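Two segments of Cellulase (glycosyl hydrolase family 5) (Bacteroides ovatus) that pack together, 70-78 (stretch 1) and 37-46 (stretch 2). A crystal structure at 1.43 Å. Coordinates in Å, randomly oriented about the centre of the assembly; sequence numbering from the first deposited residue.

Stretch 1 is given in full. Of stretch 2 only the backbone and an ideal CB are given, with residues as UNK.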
# COMPACT_ATOMS: atom_id res chain seq x y z
N GLU A 70 12.49 21.04 -12.69
CA GLU A 70 12.65 20.84 -14.11
C GLU A 70 14.08 20.40 -14.35
O GLU A 70 15.01 20.89 -13.68
CB GLU A 70 12.40 22.13 -14.89
CG GLU A 70 12.88 22.07 -16.34
CD GLU A 70 12.88 23.43 -17.00
OE1 GLU A 70 11.77 23.96 -17.22
OE2 GLU A 70 13.98 23.96 -17.29
N ARG A 71 14.27 19.53 -15.33
CA ARG A 71 15.62 19.13 -15.70
C ARG A 71 15.78 19.08 -17.21
O ARG A 71 14.81 18.89 -17.96
CB ARG A 71 16.04 17.81 -15.06
CG ARG A 71 15.15 16.62 -15.35
CD ARG A 71 15.57 15.45 -14.48
NE ARG A 71 14.85 14.21 -14.84
CZ ARG A 71 15.03 13.02 -14.26
NH1 ARG A 71 15.91 12.88 -13.28
NH2 ARG A 71 14.33 11.97 -14.66
N THR A 72 17.02 19.25 -17.63
CA THR A 72 17.35 19.31 -19.05
C THR A 72 18.54 18.42 -19.40
O THR A 72 19.39 18.09 -18.58
CB THR A 72 17.67 20.74 -19.51
OG1 THR A 72 18.83 21.24 -18.82
CG2 THR A 72 16.46 21.68 -19.30
N ALA A 73 18.56 18.01 -20.66
CA ALA A 73 19.63 17.22 -21.22
C ALA A 73 19.77 17.53 -22.71
O ALA A 73 18.94 18.25 -23.32
CB ALA A 73 19.34 15.75 -21.04
N THR A 74 20.85 17.02 -23.28
CA THR A 74 20.97 17.02 -24.74
C THR A 74 21.17 15.60 -25.26
O THR A 74 21.59 14.70 -24.52
CB THR A 74 22.14 17.90 -25.25
OG1 THR A 74 23.37 17.41 -24.70
CG2 THR A 74 21.93 19.34 -24.84
N VAL A 75 20.80 15.43 -26.52
CA VAL A 75 21.07 14.22 -27.29
C VAL A 75 21.86 14.67 -28.52
O VAL A 75 21.41 15.53 -29.30
CB VAL A 75 19.75 13.54 -27.73
CG1 VAL A 75 20.03 12.31 -28.59
CG2 VAL A 75 18.92 13.13 -26.50
N THR A 76 23.04 14.09 -28.68
CA THR A 76 23.96 14.47 -29.74
C THR A 76 24.05 13.38 -30.78
O THR A 76 24.43 12.24 -30.48
CB THR A 76 25.35 14.75 -29.16
OG1 THR A 76 25.24 15.88 -28.30
CG2 THR A 76 26.40 15.06 -30.25
N VAL A 77 23.66 13.75 -32.00
CA VAL A 77 23.77 12.86 -33.17
C VAL A 77 24.98 13.30 -34.00
O VAL A 77 25.10 14.47 -34.35
CB VAL A 77 22.50 12.91 -34.03
CG1 VAL A 77 22.52 11.78 -35.05
CG2 VAL A 77 21.23 12.84 -33.15
N SER A 78 25.85 12.35 -34.33
CA SER A 78 27.08 12.69 -35.03
C SER A 78 27.41 11.72 -36.15
O SER A 78 26.99 10.56 -36.13
CB SER A 78 28.23 12.77 -34.04
OG SER A 78 28.45 11.54 -33.40
N UNK A 37 26.17 8.12 -35.01
CA UNK A 37 26.27 7.81 -33.59
C UNK A 37 25.40 8.75 -32.76
O UNK A 37 25.15 9.88 -33.14
CB UNK A 37 27.73 7.89 -33.13
N UNK A 38 24.91 8.23 -31.64
CA UNK A 38 24.15 9.00 -30.65
C UNK A 38 24.66 8.80 -29.22
O UNK A 38 24.91 7.70 -28.79
CB UNK A 38 22.67 8.61 -30.72
N UNK A 39 24.80 9.91 -28.50
CA UNK A 39 25.03 9.92 -27.07
C UNK A 39 24.05 10.92 -26.44
O UNK A 39 23.39 11.71 -27.16
CB UNK A 39 26.48 10.28 -26.75
N UNK A 40 23.92 10.85 -25.13
CA UNK A 40 23.15 11.83 -24.35
C UNK A 40 24.00 12.37 -23.18
O UNK A 40 24.96 11.73 -22.72
CB UNK A 40 21.86 11.20 -23.82
N UNK A 41 23.59 13.53 -22.68
CA UNK A 41 24.37 14.26 -21.67
C UNK A 41 24.01 13.89 -20.22
O UNK A 41 24.67 14.35 -19.30
CB UNK A 41 24.17 15.76 -21.87
N UNK A 42 22.95 13.09 -20.04
CA UNK A 42 22.44 12.75 -18.70
C UNK A 42 21.95 11.30 -18.65
O UNK A 42 21.31 10.84 -19.60
CB UNK A 42 21.31 13.70 -18.30
N UNK A 43 22.21 10.63 -17.55
CA UNK A 43 21.91 9.21 -17.39
C UNK A 43 20.41 8.92 -17.39
O UNK A 43 20.01 7.81 -17.71
CB UNK A 43 22.53 8.69 -16.09
N UNK A 44 19.60 9.92 -17.06
CA UNK A 44 18.12 9.74 -17.02
C UNK A 44 17.44 9.87 -18.39
O UNK A 44 16.24 9.63 -18.55
CB UNK A 44 17.50 10.77 -16.07
N UNK A 45 18.23 10.27 -19.38
CA UNK A 45 17.80 10.40 -20.75
C UNK A 45 18.57 9.38 -21.60
O UNK A 45 19.80 9.42 -21.68
CB UNK A 45 18.01 11.83 -21.26
N UNK A 46 17.85 8.44 -22.18
CA UNK A 46 18.46 7.36 -22.94
C UNK A 46 17.99 7.34 -24.39
O UNK A 46 16.84 7.61 -24.70
CB UNK A 46 18.15 6.02 -22.28

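Positions 37 to 40 run antiparallel to the strand of stretch 1, so their side chains alternate between two faces. Position 37 pairs with Ser78: its N donates to Ser78 O and its O accepts from Ser78 N, both at 2.8 Å. The ideal CB lies 3.7 Å from Ser78 OG, on the face that also carries Thr76. A polar or mixed side chain would suit; the backbone, which does the bonding, demands little. The residue is His37, with chi1 m, and Ser78 O lies at the edge of its ring, near the ring plane.

Position 38 turns to the other face, where Val75 and Val77 present methyl groups. Its CB is 5.0 Å from Val75 CG1, a gap that a lone methyl would not close, so a branched aliphatic such as valine, isoleucine or leucine is the natural reading. Ile38 answers with both branches: CG2 comes within 3.6 Å of Val75 CG1, while CG1 reaches 4.1 Å from Val77 CG2. Below the side chain, CA makes a CA-H...O contact of 3.3 Å with Thr76 O, as expected of a non-hydrogen-bonded pair.

Position 39 returns to the face of Thr76. Its N donates to Thr76 O (3.1 Å) and its O accepts from Thr76 N (2.8 Å), leaving the side chain free of obligations; serine, threonine or a longer polar chain would all serve. It is Ser39, whose OG stands 4.0 Å from Thr76 CB.

At position 40 the CB is 3.6 Å from Thr74 O and 4.4 Å from Val75 CG2, so a small branched residue with a methyl for the valine would suit, threonine or valine alike. Thr40 places CG2 4.0 Å from Val75 CG2, and its OG1 lies 3.0 Å from the O of position 42 and 2.7 Å from the O of position 45, within its own stretch.

Position 41 leaves the strand (phi/psi -90/-8), yet its N still donates to Thr74 O at 3.0 Å. Its CB points toward stretch 1, and no backbone carbonyl is placed to take the amide of Thr74. A short acceptor, from serine, aspartate or asparagine, could fill that vacancy. Ser41 does so: Thr74 N donates to Ser41 OG at 2.8 Å, nearly straight at 170°.

Position 42 opens a type I turn, its CB 3.9 Å from Ala73 CB; any chain with a methylene would pack there. Glu42 lays CG 3.7 Å from Ala73 CB. Position 43 is out of reach and broadly permissive: Ser43.

Position 44 points toward the extended side chain of Arg71, its CB 3.7 Å from Arg71 NH2. A flat aromatic would exploit the guanidinium, and an acid its charge. Trp44 takes the first course: the two planes lie 4° apart with centres at 3.7 Å, and CZ2 extends to 3.7 Å from Ala73 CB.

Position 45, its CB 4.1 Å from Ala73 CB, wants something small and apolar; Cys45 also brings SG to 3.9 Å from Val75 CG2. Position 46 points away, and Lys46 makes no contact here.

Stretch 2, residues 37-46: HISTSESWCK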
# COMPACT_ATOMS: atom_id res chain seq x y z
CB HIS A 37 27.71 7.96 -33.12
CG HIS A 37 28.68 7.06 -33.83
ND1 HIS A 37 29.06 5.84 -33.32
CD2 HIS A 37 29.36 7.22 -34.99
CE1 HIS A 37 29.94 5.28 -34.14
NE2 HIS A 37 30.14 6.10 -35.16
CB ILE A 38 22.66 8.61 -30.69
CG1 ILE A 38 22.07 8.95 -32.06
CG2 ILE A 38 21.88 9.35 -29.58
CD1 ILE A 38 20.61 8.54 -32.21
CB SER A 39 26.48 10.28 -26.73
OG SER A 39 26.77 11.62 -27.06
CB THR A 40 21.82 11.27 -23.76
OG1 THR A 40 22.07 10.61 -22.52
CG2 THR A 40 21.13 10.32 -24.73
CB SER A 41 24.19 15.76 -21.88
OG SER A 41 22.88 16.17 -21.50
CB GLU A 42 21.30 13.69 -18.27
CG GLU A 42 21.65 15.17 -18.25
CD GLU A 42 22.62 15.57 -17.15
OE1 GLU A 42 22.89 14.77 -16.22
OE2 GLU A 42 23.10 16.71 -17.20
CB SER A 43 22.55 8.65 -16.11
OG SER A 43 22.05 9.30 -14.95
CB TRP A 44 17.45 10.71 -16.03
CG TRP A 44 17.76 12.19 -16.27
CD1 TRP A 44 18.73 12.93 -15.63
CD2 TRP A 44 17.14 13.10 -17.21
NE1 TRP A 44 18.74 14.22 -16.10
CE2 TRP A 44 17.79 14.35 -17.07
CE3 TRP A 44 16.09 12.98 -18.15
CZ2 TRP A 44 17.44 15.47 -17.83
CZ3 TRP A 44 15.74 14.11 -18.91
CH2 TRP A 44 16.41 15.35 -18.72
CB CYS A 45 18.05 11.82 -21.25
SG CYS A 45 17.53 12.12 -22.95
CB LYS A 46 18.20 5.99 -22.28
CG LYS A 46 18.98 5.76 -20.98
CD LYS A 46 20.49 5.78 -21.19
CE LYS A 46 21.25 5.59 -19.89
NZ LYS A 46 22.68 6.02 -20.01
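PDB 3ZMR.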